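Local coordinates for protein N-alpha-acetyltransferase 35, NatC auxiliary subunit (Saccharomyces cerevisiae, PDB 6YGA) that serves as the auxiliary subunit of the NatC N-terminal acetyltransferase, the complex that acetylates the N-terminal methionine of the L-A virus Gag protein, at residues E121-S126 and S150-V155; Y144-G149 and I197-E202; K369-Q374 and C436-F441; E464-F469 and Q608-F613; N488-N493 and E529-T534. All coordinates share one frame; numbering follows the deposited sequence. Where two conformers were deposited one is given.

The five contacts fall into two groups far apart in a mostly helical chain. Contacts 1 and 2 share helix 142-167 and lie with centres about 11 Å apart, touching where Ser150 meets Ser199 and Leu200. Contacts 3, 4 and 5 belong to the NAA35-like TPR-repeat region. Contacts 3 and 5 adjoin, centres about 12 Å apart, and are tied by a probable hydrogen bond from Thr534 OG1 to Glu370 O. Contact 4 uses the start of helix 465-506, the helix that also supplies contact 5, yet its centre is about 37 Å from that of contact 5. Between contacts 1 and 3 the centres are about 53 Å apart. Contact 3 also holds an ethanediol, probably from the crystallisation liquor.

Contact 1: E121-S126 and S150-V155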
# COMPACT_ATOMS: atom_id res chain seq x y z
N GLU B 121 7.91 8.09 26.61
CA GLU B 121 9.21 7.44 26.74
C GLU B 121 9.52 7.13 28.20
O GLU B 121 10.04 6.06 28.52
CB GLU B 121 10.30 8.33 26.14
CG GLU B 121 11.62 7.62 25.79
CD GLU B 121 12.57 7.49 26.96
OE1 GLU B 121 12.30 8.10 28.03
OE2 GLU B 121 13.59 6.79 26.82
N SER B 122 9.19 8.06 29.10
CA SER B 122 9.50 7.87 30.52
C SER B 122 8.68 6.72 31.10
O SER B 122 9.21 5.87 31.82
CB SER B 122 9.25 9.17 31.29
OG SER B 122 9.65 9.05 32.64
N LEU B 123 7.38 6.68 30.79
CA LEU B 123 6.53 5.61 31.30
C LEU B 123 6.94 4.25 30.74
O LEU B 123 7.04 3.27 31.49
CB LEU B 123 5.06 5.91 30.99
CG LEU B 123 4.05 4.78 31.24
CD1 LEU B 123 4.12 4.26 32.67
CD2 LEU B 123 2.63 5.24 30.91
N LEU B 124 7.17 4.17 29.43
CA LEU B 124 7.56 2.90 28.83
C LEU B 124 8.90 2.41 29.38
O LEU B 124 9.12 1.19 29.46
CB LEU B 124 7.63 3.03 27.31
CG LEU B 124 6.29 3.11 26.57
CD1 LEU B 124 6.50 3.35 25.08
CD2 LEU B 124 5.48 1.84 26.80
N SER B 125 9.80 3.32 29.75
CA SER B 125 11.10 2.91 30.27
C SER B 125 10.99 2.30 31.66
O SER B 125 11.65 1.29 31.95
CB SER B 125 12.07 4.10 30.28
OG SER B 125 12.41 4.49 28.96
N SER B 126 10.17 2.89 32.53
CA SER B 126 9.95 2.29 33.84
C SER B 126 9.13 1.01 33.74
O SER B 126 9.32 0.09 34.55
CB SER B 126 9.26 3.29 34.77
OG SER B 126 7.87 3.37 34.50
N SER B 150 -2.22 9.40 33.85
CA SER B 150 -3.29 8.55 33.34
C SER B 150 -3.44 8.69 31.84
O SER B 150 -3.70 7.70 31.13
CB SER B 150 -4.61 8.87 34.05
OG SER B 150 -5.03 10.20 33.77
N CYS B 151 -3.29 9.91 31.32
CA CYS B 151 -3.34 10.12 29.87
C CYS B 151 -2.28 9.30 29.16
O CYS B 151 -2.57 8.57 28.21
CB CYS B 151 -3.17 11.60 29.54
SG CYS B 151 -4.51 12.68 30.06
N ILE B 152 -1.02 9.43 29.60
CA ILE B 152 0.07 8.70 28.97
C ILE B 152 -0.17 7.20 29.05
O ILE B 152 0.10 6.46 28.09
CB ILE B 152 1.41 9.08 29.63
CG1 ILE B 152 1.61 10.60 29.61
CG2 ILE B 152 2.56 8.38 28.94
CD1 ILE B 152 1.69 11.21 28.23
N LEU B 153 -0.70 6.73 30.18
CA LEU B 153 -0.98 5.30 30.33
C LEU B 153 -2.05 4.84 29.35
O LEU B 153 -1.99 3.72 28.83
CB LEU B 153 -1.38 4.99 31.77
CG LEU B 153 -1.56 3.52 32.11
CD1 LEU B 153 -0.26 2.76 31.88
CD2 LEU B 153 -2.02 3.36 33.56
N GLY B 154 -3.05 5.69 29.10
CA GLY B 154 -4.10 5.32 28.17
C GLY B 154 -3.59 5.18 26.75
O GLY B 154 -3.90 4.21 26.05
N VAL B 155 -2.79 6.15 26.30
CA VAL B 155 -2.21 6.08 24.96
C VAL B 155 -1.23 4.91 24.86
O VAL B 155 -1.19 4.21 23.84
CB VAL B 155 -1.55 7.42 24.60
CG1 VAL B 155 -0.86 7.34 23.25
CG2 VAL B 155 -2.59 8.53 24.59
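Leu123 and Ile152 mark the closest backbone approach of the two helical segments 121-126 and 150-155, with their CA atoms 7.5 Å apart. Both segments are interior turns of longer helices, 118-129 and 142-167, and the contact between them is purely apolar. One methyl group does nearly all the work: Leu123 CD2 reaches Ile152 CG2 at 3.7 Å and meets the backbone of the next residue just as closely, Leu153 CA also lying 3.7 Å away. Leu153 CD1 approaches the same methyl at 3.9 Å. Ile152 offers its CG2 branch here, while its CG1 arm leads away; the side chains of Leu123 and Ile152 run past each other in opposite directions. With chi1 at 170°, Leu123 CG stands trans to the main-chain nitrogen, which carries the isopropyl end across the gap. Elsewhere Ile152 packs on Leu96 of helix 85-104 and on Trp137, and Leu153 on Val196 of helix 193-209. This is helix-helix packing in which one leucine methyl fits between two successive residues of the facing helix, within the Mak10 family region of a largely helical auxiliary subunit.

Contact 2: Y144-G149 and I197-E202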
# COMPACT_ATOMS: atom_id res chain seq x y z
N TYR B 144 0.24 16.97 36.69
CA TYR B 144 1.31 16.24 36.01
C TYR B 144 1.40 14.79 36.46
O TYR B 144 1.57 13.89 35.64
CB TYR B 144 2.65 16.94 36.23
CG TYR B 144 2.85 18.19 35.39
CD1 TYR B 144 2.38 19.42 35.82
CD2 TYR B 144 3.52 18.13 34.17
CE1 TYR B 144 2.56 20.56 35.07
CE2 TYR B 144 3.70 19.26 33.41
CZ TYR B 144 3.22 20.48 33.86
OH TYR B 144 3.41 21.61 33.10
N ASP B 145 1.29 14.55 37.77
CA ASP B 145 1.58 13.22 38.31
C ASP B 145 0.40 12.27 38.16
O ASP B 145 0.59 11.08 37.87
CB ASP B 145 1.99 13.33 39.78
CG ASP B 145 3.18 14.25 39.99
OD1 ASP B 145 3.39 15.15 39.15
OD2 ASP B 145 3.91 14.08 40.99
N LYS B 146 -0.83 12.76 38.34
CA LYS B 146 -2.01 11.91 38.32
C LYS B 146 -2.83 12.05 37.04
O LYS B 146 -3.13 11.04 36.40
CB LYS B 146 -2.90 12.22 39.54
CG LYS B 146 -3.31 10.99 40.34
CD LYS B 146 -4.12 10.02 39.49
CE LYS B 146 -4.30 8.66 40.17
NZ LYS B 146 -5.16 7.74 39.36
N VAL B 147 -3.20 13.27 36.66
CA VAL B 147 -4.02 13.45 35.47
C VAL B 147 -3.23 13.12 34.20
O VAL B 147 -3.67 12.31 33.38
CB VAL B 147 -4.59 14.88 35.42
CG1 VAL B 147 -5.41 15.09 34.15
CG2 VAL B 147 -5.43 15.15 36.65
N LEU B 148 -2.06 13.73 34.04
CA LEU B 148 -1.27 13.49 32.84
C LEU B 148 -0.73 12.07 32.81
O LEU B 148 -0.63 11.46 31.73
CB LEU B 148 -0.14 14.52 32.74
CG LEU B 148 0.69 14.48 31.46
CD1 LEU B 148 -0.21 14.41 30.23
CD2 LEU B 148 1.58 15.71 31.39
N GLY B 149 -0.38 11.52 33.97
CA GLY B 149 0.09 10.14 34.01
C GLY B 149 -0.95 9.16 33.52
O GLY B 149 -0.63 8.19 32.83
N ILE B 197 -8.68 2.05 32.74
CA ILE B 197 -9.94 2.79 32.76
C ILE B 197 -10.18 3.40 34.13
O ILE B 197 -10.65 4.54 34.24
CB ILE B 197 -11.10 1.87 32.33
CG1 ILE B 197 -10.86 1.34 30.92
CG2 ILE B 197 -12.43 2.60 32.39
CD1 ILE B 197 -11.86 0.29 30.50
N ASN B 198 -9.87 2.65 35.20
CA ASN B 198 -10.01 3.20 36.54
C ASN B 198 -9.07 4.38 36.76
O ASN B 198 -9.46 5.39 37.36
CB ASN B 198 -9.76 2.11 37.59
CG ASN B 198 -10.86 1.07 37.63
OD1 ASN B 198 -11.97 1.31 37.15
ND2 ASN B 198 -10.57 -0.08 38.22
N SER B 199 -7.83 4.28 36.26
CA SER B 199 -6.89 5.38 36.40
C SER B 199 -7.39 6.63 35.68
O SER B 199 -7.28 7.75 36.20
CB SER B 199 -5.52 4.97 35.86
OG SER B 199 -4.64 6.08 35.79
N LEU B 200 -7.96 6.46 34.48
CA LEU B 200 -8.49 7.60 33.74
C LEU B 200 -9.75 8.15 34.40
O LEU B 200 -9.98 9.36 34.38
CB LEU B 200 -8.78 7.18 32.30
CG LEU B 200 -7.56 6.78 31.46
CD1 LEU B 200 -7.96 5.87 30.31
CD2 LEU B 200 -6.87 8.03 30.93
N THR B 201 -10.57 7.27 34.98
CA THR B 201 -11.76 7.74 35.70
C THR B 201 -11.37 8.52 36.95
O THR B 201 -11.97 9.56 37.25
CB THR B 201 -12.66 6.56 36.05
OG1 THR B 201 -13.28 6.06 34.86
CG2 THR B 201 -13.74 6.97 37.04
N GLU B 202 -10.37 8.04 37.69
CA GLU B 202 -9.92 8.75 38.89
C GLU B 202 -9.40 10.14 38.55
O GLU B 202 -9.65 11.10 39.29
CB GLU B 202 -8.86 7.94 39.62
CG GLU B 202 -9.37 6.66 40.26
CD GLU B 202 -8.27 5.84 40.90
OE1 GLU B 202 -7.12 6.32 40.95
OE2 GLU B 202 -8.56 4.71 41.35
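Lys146 reaches across to Glu202 and joins helix 142-167 to helix 193-209 at the surface. The first segment starts with a wider, pi-type turn over residues 144-147. Tyr144 packs on helix 85-104, its OH hydrogen-bonded to Tyr82 O. Asp145 has one carboxylate oxygen bonded to Thr139 OG1 and the other to Gly140 N. Lys146 follows as the residue that crosses. Its chi1 of -129° is away from a staggered value and acts together with a bend at chi2 (-61°); the chain is extended beyond, which brings the ammonium group over to the second helix. There NZ donates to Glu202 OE1 at 2.9 Å in a salt bridge. The oxygen is approached from its anti side, with the nitrogen 25° out of the carboxylate plane. NZ also passes Glu202 CB at 3.7 Å, and Ser199 lies close by, its O 3.8 Å and its OG 4.0 Å from NZ. Val147 then turns from the second segment to pack on Leu220 of helix 215-231, and Leu148 packs on Ile92. The nearest CA atoms, of Lys146 and Ser199, are 8.4 Å apart. Nearby, Ser150 of helix 142-167 packs on Ser199 and Leu200. Between the two segments themselves the link is one charge pair at the surface, where water would probably weaken its contribution.

Contact 3: K369-Q374 and C436-F441; sequences KEFSAQ and CSWTYF. With EDO (1,2-ethanediol), chain C.
An aromatic cluster of Phe371, Trp438 and Phe441 joins the last turn of helix 360-372 to helix 433-456. Phe371 is the centre of it. Its CE1 lies over one face of the Phe441 ring, 3.7 Å from Phe441 CG and offset toward the rim, and the two rings form an offset stack with planes at 30°. Toward Trp438 the geometry is different: the indole turns an edge to the Phe371 face in an offset edge-to-face pair, planes at 79°, and Trp438 CD1 comes 3.8 Å from Phe371 CB. The far edge of the Phe371 ring meets Ser437 near its own plane, CE2 to Ser437 OG 3.8 Å. The cluster lies within the NAA35-like TPR-repeat region; Phe482 and Leu483 of helix 465-506 and Leu538 of helix 511-564 also touch Phe371. Just past it the helix ends at Ser372, and Ala373 after it has positive phi. An ethanediol, probably from the crystallisation liquor, sits beside the indole: Trp438 NE1 donates to its O2 at 2.7 Å, with a bent N-H...O angle of 141°. The diol's O1 lies 3.4 Å from Phe371 CB. The diol also bonds His367 O.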
# COMPACT_ATOMS: atom_id res chain seq x y z
N LYS B 369 -24.74 -22.52 -2.20
CA LYS B 369 -26.18 -22.77 -2.16
C LYS B 369 -26.97 -21.57 -2.65
O LYS B 369 -27.93 -21.72 -3.41
CB LYS B 369 -26.60 -23.14 -0.74
CG LYS B 369 -28.10 -23.14 -0.51
CD LYS B 369 -28.44 -23.95 0.74
CE LYS B 369 -29.70 -23.42 1.42
NZ LYS B 369 -29.47 -22.09 2.05
N GLU B 370 -26.59 -20.36 -2.24
CA GLU B 370 -27.35 -19.19 -2.66
C GLU B 370 -27.13 -18.87 -4.14
O GLU B 370 -28.00 -18.27 -4.77
CB GLU B 370 -27.00 -17.98 -1.78
CG GLU B 370 -27.39 -18.17 -0.32
CD GLU B 370 -26.96 -17.01 0.58
OE1 GLU B 370 -26.90 -15.87 0.09
OE2 GLU B 370 -26.68 -17.25 1.78
N PHE B 371 -25.99 -19.28 -4.70
CA PHE B 371 -25.72 -19.06 -6.11
C PHE B 371 -26.30 -20.15 -7.01
O PHE B 371 -26.70 -19.86 -8.15
CB PHE B 371 -24.21 -18.96 -6.35
CG PHE B 371 -23.83 -18.76 -7.79
CD1 PHE B 371 -23.84 -17.49 -8.35
CD2 PHE B 371 -23.46 -19.83 -8.58
CE1 PHE B 371 -23.49 -17.30 -9.68
CE2 PHE B 371 -23.11 -19.65 -9.91
CZ PHE B 371 -23.13 -18.38 -10.46
N SER B 372 -26.37 -21.39 -6.53
CA SER B 372 -26.84 -22.50 -7.35
C SER B 372 -28.18 -23.06 -6.92
O SER B 372 -28.80 -23.79 -7.70
CB SER B 372 -25.81 -23.64 -7.34
OG SER B 372 -25.79 -24.28 -6.08
N ALA B 373 -28.65 -22.74 -5.71
CA ALA B 373 -29.94 -23.21 -5.20
C ALA B 373 -30.00 -24.74 -5.15
O ALA B 373 -31.03 -25.35 -5.46
CB ALA B 373 -31.10 -22.65 -6.03
N GLN B 374 -28.90 -25.36 -4.74
CA GLN B 374 -28.82 -26.82 -4.68
C GLN B 374 -28.18 -27.25 -3.37
O GLN B 374 -27.10 -26.77 -3.02
CB GLN B 374 -28.05 -27.39 -5.87
CG GLN B 374 -28.95 -27.74 -7.05
CD GLN B 374 -28.17 -28.10 -8.29
OE1 GLN B 374 -26.99 -27.78 -8.42
NE2 GLN B 374 -28.83 -28.78 -9.23
N CYS B 436 -17.58 -26.47 -9.47
CA CYS B 436 -16.88 -25.93 -10.64
C CYS B 436 -17.58 -24.68 -11.16
O CYS B 436 -16.92 -23.70 -11.51
CB CYS B 436 -16.79 -27.00 -11.73
SG CYS B 436 -16.02 -26.49 -13.28
N SER B 437 -18.92 -24.68 -11.17
CA SER B 437 -19.66 -23.52 -11.65
C SER B 437 -19.44 -22.31 -10.74
O SER B 437 -19.16 -21.21 -11.22
CB SER B 437 -21.15 -23.86 -11.75
OG SER B 437 -21.95 -22.70 -11.79
N TRP B 438 -19.54 -22.51 -9.42
CA TRP B 438 -19.36 -21.39 -8.50
C TRP B 438 -17.92 -20.88 -8.52
O TRP B 438 -17.69 -19.66 -8.45
CB TRP B 438 -19.75 -21.80 -7.08
CG TRP B 438 -19.59 -20.70 -6.08
CD1 TRP B 438 -20.52 -19.77 -5.72
CD2 TRP B 438 -18.41 -20.40 -5.31
NE1 TRP B 438 -20.01 -18.92 -4.77
CE2 TRP B 438 -18.71 -19.29 -4.50
CE3 TRP B 438 -17.14 -20.97 -5.22
CZ2 TRP B 438 -17.79 -18.73 -3.62
CZ3 TRP B 438 -16.22 -20.41 -4.35
CH2 TRP B 438 -16.55 -19.31 -3.56
N THR B 439 -16.95 -21.79 -8.61
CA THR B 439 -15.56 -21.37 -8.74
C THR B 439 -15.35 -20.54 -9.99
O THR B 439 -14.62 -19.53 -9.97
CB THR B 439 -14.63 -22.59 -8.74
OG1 THR B 439 -14.93 -23.42 -7.62
CG2 THR B 439 -13.17 -22.15 -8.68
N TYR B 440 -15.98 -20.93 -11.10
CA TYR B 440 -15.84 -20.18 -12.34
C TYR B 440 -16.40 -18.77 -12.19
O TYR B 440 -15.80 -17.80 -12.66
CB TYR B 440 -16.52 -20.92 -13.49
CG TYR B 440 -16.39 -20.23 -14.83
CD1 TYR B 440 -15.14 -20.07 -15.42
CD2 TYR B 440 -17.50 -19.76 -15.50
CE1 TYR B 440 -15.01 -19.46 -16.65
CE2 TYR B 440 -17.39 -19.15 -16.73
CZ TYR B 440 -16.14 -18.99 -17.30
OH TYR B 440 -16.03 -18.38 -18.52
N PHE B 441 -17.55 -18.64 -11.52
CA PHE B 441 -18.14 -17.33 -11.29
C PHE B 441 -17.19 -16.43 -10.51
O PHE B 441 -17.02 -15.25 -10.85
CB PHE B 441 -19.47 -17.45 -10.56
CG PHE B 441 -19.95 -16.16 -9.97
CD1 PHE B 441 -20.53 -15.19 -10.77
CD2 PHE B 441 -19.80 -15.91 -8.61
CE1 PHE B 441 -20.96 -13.99 -10.23
CE2 PHE B 441 -20.22 -14.72 -8.07
CZ PHE B 441 -20.80 -13.76 -8.87
C1 EDO C . -22.51 -15.82 -3.11
O1 EDO C . -23.15 -16.72 -4.03
C2 EDO C . -21.21 -15.30 -3.72
O2 EDO C . -20.32 -16.40 -3.98

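Contact 4: E464-F469 and Q608-F613; sequences EAYSMF and QTLKDF
Tyr466 presents its ring to Leu610, which lies against it from one side. Leu610 CD1 stands over the centre of the face, 4.1 Å from the centroid and 9° off the ring normal, a CH-pi contact. Further out along the ring, Leu610 CB packs on Tyr466 CZ at 3.6 Å. The phenol end goes on to Thr609, where Tyr466 OH comes 3.3 Å from Thr609 CB. The same hydroxyl lies 3.1 Å from Leu610 N, but the angle is too poor for a hydrogen bond. Its true partner is Phe606 O, one turn earlier in helix 603-613, so the ring is fastened at its far end while Leu610 lies on its face. Tyr466 owes this reach to chi1 of 154°, which holds CG roughly opposite the main-chain nitrogen. Behind the first shell, Thr609 OG1 is bonded to Val605 O, leaving its methyl side to the tyrosine, and Leu610 also touches Lys563 of helix 511-564 and Asn570. Glu464, next to Ala465, makes a salt bridge to Arg588 and packs on Ile136 of the N-alpha-acetyltransferase 30 chain. The contact joins an apolar ring face to a buried hydroxyl that Phe606 O satisfies, tying two helices together.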
# COMPACT_ATOMS: atom_id res chain seq x y z
N GLU B 464 -3.40 2.13 -24.11
CA GLU B 464 -3.80 0.80 -23.67
C GLU B 464 -5.29 0.72 -23.35
O GLU B 464 -5.76 -0.37 -23.00
CB GLU B 464 -3.00 0.39 -22.44
CG GLU B 464 -1.51 0.24 -22.67
CD GLU B 464 -0.76 -0.15 -21.40
OE1 GLU B 464 -0.73 0.65 -20.44
OE2 GLU B 464 -0.20 -1.27 -21.36
N ALA B 465 -6.03 1.82 -23.45
CA ALA B 465 -7.41 1.83 -22.98
C ALA B 465 -8.28 0.87 -23.77
O ALA B 465 -9.15 0.20 -23.20
CB ALA B 465 -7.98 3.25 -23.04
N TYR B 466 -8.08 0.79 -25.09
CA TYR B 466 -8.86 -0.13 -25.90
C TYR B 466 -8.61 -1.58 -25.50
O TYR B 466 -9.55 -2.37 -25.38
CB TYR B 466 -8.57 0.07 -27.38
CG TYR B 466 -8.83 -1.18 -28.19
CD1 TYR B 466 -10.13 -1.56 -28.50
CD2 TYR B 466 -7.79 -1.99 -28.61
CE1 TYR B 466 -10.38 -2.71 -29.23
CE2 TYR B 466 -8.02 -3.14 -29.34
CZ TYR B 466 -9.32 -3.49 -29.64
OH TYR B 466 -9.55 -4.64 -30.37
N SER B 467 -7.34 -1.95 -25.30
CA SER B 467 -7.02 -3.34 -25.02
C SER B 467 -7.72 -3.83 -23.76
O SER B 467 -8.33 -4.90 -23.76
CB SER B 467 -5.50 -3.52 -24.90
OG SER B 467 -4.87 -3.40 -26.16
N MSE B 468 -7.65 -3.05 -22.69
CA MSE B 468 -8.24 -3.44 -21.41
C MSE B 468 -9.77 -3.40 -21.43
O MSE B 468 -10.43 -4.33 -20.98
CB MSE B 468 -7.71 -2.56 -20.29
CG MSE B 468 -6.20 -2.68 -20.07
SE MSE B 468 -5.61 -4.53 -19.88
CE MSE B 468 -6.76 -5.08 -18.40
N PHE B 469 -10.33 -2.31 -21.96
CA PHE B 469 -11.78 -2.18 -21.98
C PHE B 469 -12.41 -3.24 -22.88
O PHE B 469 -13.47 -3.79 -22.55
CB PHE B 469 -12.18 -0.78 -22.42
CG PHE B 469 -12.20 0.22 -21.30
CD1 PHE B 469 -12.80 -0.09 -20.09
CD2 PHE B 469 -11.61 1.46 -21.46
CE1 PHE B 469 -12.81 0.83 -19.06
CE2 PHE B 469 -11.62 2.38 -20.43
CZ PHE B 469 -12.22 2.07 -19.23
N GLN B 608 -7.31 -7.22 -35.00
CA GLN B 608 -8.39 -7.31 -35.97
C GLN B 608 -9.67 -6.69 -35.42
O GLN B 608 -10.40 -6.00 -36.15
CB GLN B 608 -8.62 -8.77 -36.37
CG GLN B 608 -9.73 -8.96 -37.38
CD GLN B 608 -9.45 -8.25 -38.70
OE1 GLN B 608 -8.30 -8.11 -39.11
NE2 GLN B 608 -10.51 -7.80 -39.35
N THR B 609 -9.97 -6.92 -34.14
CA THR B 609 -11.17 -6.36 -33.54
C THR B 609 -11.17 -4.84 -33.62
O THR B 609 -12.20 -4.23 -33.94
CB THR B 609 -11.29 -6.82 -32.09
OG1 THR B 609 -11.39 -8.25 -32.04
CG2 THR B 609 -12.52 -6.21 -31.44
N LEU B 610 -10.02 -4.21 -33.37
CA LEU B 610 -9.94 -2.76 -33.45
C LEU B 610 -10.16 -2.27 -34.88
O LEU B 610 -10.77 -1.22 -35.09
CB LEU B 610 -8.59 -2.28 -32.92
CG LEU B 610 -8.32 -0.78 -32.97
CD1 LEU B 610 -9.40 -0.02 -32.23
CD2 LEU B 610 -6.94 -0.45 -32.40
N LYS B 611 -9.68 -3.02 -35.87
CA LYS B 611 -9.84 -2.61 -37.26
C LYS B 611 -11.31 -2.57 -37.66
O LYS B 611 -11.71 -1.73 -38.48
CB LYS B 611 -9.07 -3.55 -38.19
CG LYS B 611 -8.90 -3.02 -39.60
CD LYS B 611 -8.03 -3.92 -40.46
CE LYS B 611 -8.83 -5.09 -41.02
NZ LYS B 611 -9.83 -4.64 -42.03
N ASP B 612 -12.14 -3.45 -37.09
CA ASP B 612 -13.56 -3.43 -37.41
C ASP B 612 -14.27 -2.25 -36.76
O ASP B 612 -15.28 -1.77 -37.29
CB ASP B 612 -14.21 -4.74 -36.96
CG ASP B 612 -13.54 -5.96 -37.58
OD1 ASP B 612 -13.11 -5.87 -38.74
OD2 ASP B 612 -13.45 -7.00 -36.89
N PHE B 613 -13.77 -1.78 -35.62
CA PHE B 613 -14.35 -0.61 -34.96
C PHE B 613 -13.93 0.69 -35.63
O PHE B 613 -14.73 1.62 -35.74
CB PHE B 613 -13.96 -0.58 -33.48
CG PHE B 613 -14.82 -1.44 -32.60
CD1 PHE B 613 -16.05 -0.99 -32.17
CD2 PHE B 613 -14.37 -2.68 -32.17
CE1 PHE B 613 -16.84 -1.77 -31.34
CE2 PHE B 613 -15.15 -3.46 -31.34
CZ PHE B 613 -16.39 -3.01 -30.93

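Contact 5: N488-N493 and E529-T534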
# COMPACT_ATOMS: atom_id res chain seq x y z
N ASN B 488 -31.25 -20.08 -16.62
CA ASN B 488 -32.14 -20.98 -17.35
C ASN B 488 -32.28 -22.31 -16.63
O ASN B 488 -33.38 -22.89 -16.60
CB ASN B 488 -31.62 -21.19 -18.78
CG ASN B 488 -31.72 -19.93 -19.64
OD1 ASN B 488 -32.51 -19.02 -19.34
ND2 ASN B 488 -30.94 -19.88 -20.71
N ASP B 489 -31.20 -22.82 -16.04
CA ASP B 489 -31.29 -24.06 -15.27
C ASP B 489 -32.18 -23.87 -14.05
O ASP B 489 -32.97 -24.76 -13.70
CB ASP B 489 -29.90 -24.53 -14.84
CG ASP B 489 -29.10 -25.08 -15.99
OD1 ASP B 489 -29.67 -25.24 -17.09
OD2 ASP B 489 -27.90 -25.35 -15.81
N ILE B 490 -32.07 -22.72 -13.38
CA ILE B 490 -32.95 -22.43 -12.25
C ILE B 490 -34.40 -22.41 -12.69
O ILE B 490 -35.28 -23.00 -12.05
CB ILE B 490 -32.55 -21.09 -11.59
CG1 ILE B 490 -31.11 -21.15 -11.08
CG2 ILE B 490 -33.52 -20.75 -10.47
CD1 ILE B 490 -30.89 -22.20 -10.01
N GLU B 491 -34.68 -21.72 -13.80
CA GLU B 491 -36.05 -21.65 -14.30
C GLU B 491 -36.57 -23.03 -14.69
O GLU B 491 -37.75 -23.33 -14.49
CB GLU B 491 -36.12 -20.69 -15.49
CG GLU B 491 -36.75 -19.34 -15.16
CD GLU B 491 -38.24 -19.44 -14.93
OE1 GLU B 491 -38.90 -20.26 -15.62
OE2 GLU B 491 -38.77 -18.70 -14.07
N SER B 492 -35.69 -23.88 -15.23
CA SER B 492 -36.09 -25.24 -15.55
C SER B 492 -36.50 -26.01 -14.29
O SER B 492 -37.47 -26.77 -14.31
CB SER B 492 -34.95 -25.96 -16.28
OG SER B 492 -35.16 -27.36 -16.31
N ASN B 493 -35.76 -25.81 -13.19
CA ASN B 493 -36.13 -26.47 -11.94
C ASN B 493 -37.43 -25.90 -11.38
O ASN B 493 -38.25 -26.64 -10.83
CB ASN B 493 -35.00 -26.32 -10.92
CG ASN B 493 -33.73 -27.04 -11.33
OD1 ASN B 493 -33.76 -27.96 -12.15
ND2 ASN B 493 -32.60 -26.63 -10.77
N GLU B 529 -38.48 -21.97 -2.39
CA GLU B 529 -38.13 -20.66 -1.87
C GLU B 529 -36.70 -20.28 -2.23
O GLU B 529 -36.42 -19.13 -2.60
CB GLU B 529 -38.34 -20.62 -0.36
CG GLU B 529 -38.04 -19.28 0.29
CD GLU B 529 -38.33 -19.28 1.78
OE1 GLU B 529 -38.91 -20.28 2.28
OE2 GLU B 529 -37.99 -18.29 2.46
N GLN B 530 -35.77 -21.25 -2.16
CA GLN B 530 -34.39 -20.96 -2.51
C GLN B 530 -34.22 -20.76 -4.02
O GLN B 530 -33.42 -19.92 -4.45
CB GLN B 530 -33.48 -22.09 -2.02
CG GLN B 530 -32.01 -21.86 -2.31
CD GLN B 530 -31.49 -20.60 -1.63
OE1 GLN B 530 -31.45 -20.51 -0.41
NE2 GLN B 530 -31.09 -19.62 -2.43
N LEU B 531 -34.97 -21.52 -4.82
CA LEU B 531 -34.91 -21.34 -6.27
C LEU B 531 -35.36 -19.94 -6.67
O LEU B 531 -34.73 -19.29 -7.51
CB LEU B 531 -35.76 -22.39 -6.97
CG LEU B 531 -35.17 -23.80 -7.08
CD1 LEU B 531 -36.25 -24.80 -7.49
CD2 LEU B 531 -34.03 -23.82 -8.08
N GLN B 532 -36.46 -19.45 -6.08
CA GLN B 532 -36.92 -18.11 -6.39
C GLN B 532 -35.89 -17.07 -5.96
O GLN B 532 -35.63 -16.11 -6.69
CB GLN B 532 -38.27 -17.84 -5.73
CG GLN B 532 -39.40 -18.70 -6.26
CD GLN B 532 -39.82 -18.34 -7.67
OE1 GLN B 532 -39.47 -17.27 -8.18
NE2 GLN B 532 -40.56 -19.23 -8.32
N ALA B 533 -35.31 -17.25 -4.77
CA ALA B 533 -34.31 -16.29 -4.30
C ALA B 533 -33.08 -16.30 -5.19
O ALA B 533 -32.55 -15.24 -5.54
CB ALA B 533 -33.94 -16.60 -2.85
N THR B 534 -32.61 -17.49 -5.57
CA THR B 534 -31.48 -17.59 -6.49
C THR B 534 -31.82 -16.98 -7.85
O THR B 534 -31.00 -16.29 -8.45
CB THR B 534 -31.05 -19.05 -6.63
OG1 THR B 534 -30.54 -19.51 -5.37
CG2 THR B 534 -29.97 -19.20 -7.69
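Leu531 and Ile490 meet where helices 511-564 and 465-506 pack, with Asn493 and Thr534 at the sides. In the second segment, Gln530 comes first: its NE2 donates to Thr534 OG1 at 3.0 Å, nearly in the amide plane, along its own helix. Leu531 follows, and its CD2 meets Ile490 CG2 and Asn493 CB, each at 3.9 Å, the Asn493 side chain crossing that of Leu531 at about a right angle. Its carbonyl counts too, since Ile490 CG2 rests 3.5 Å from Leu531 O. Thr534 closes the segment, its CG2 3.9 Å from Ile490 CD1. Chi1 of -66° turns that methyl toward the isoleucine and leaves OG1 for Gln530 and for Glu370 O. The axes of segments 488-493 and 529-534 run roughly antiparallel, at -150°, 9.8 Å apart at closest approach. Ala373, in the loop after helix 360-372, packs on Ile490, Leu531 and Thr534, so the end of that helix abuts the pair, while Leu531 also touches Ile494 and Ile497 further along helix 465-506.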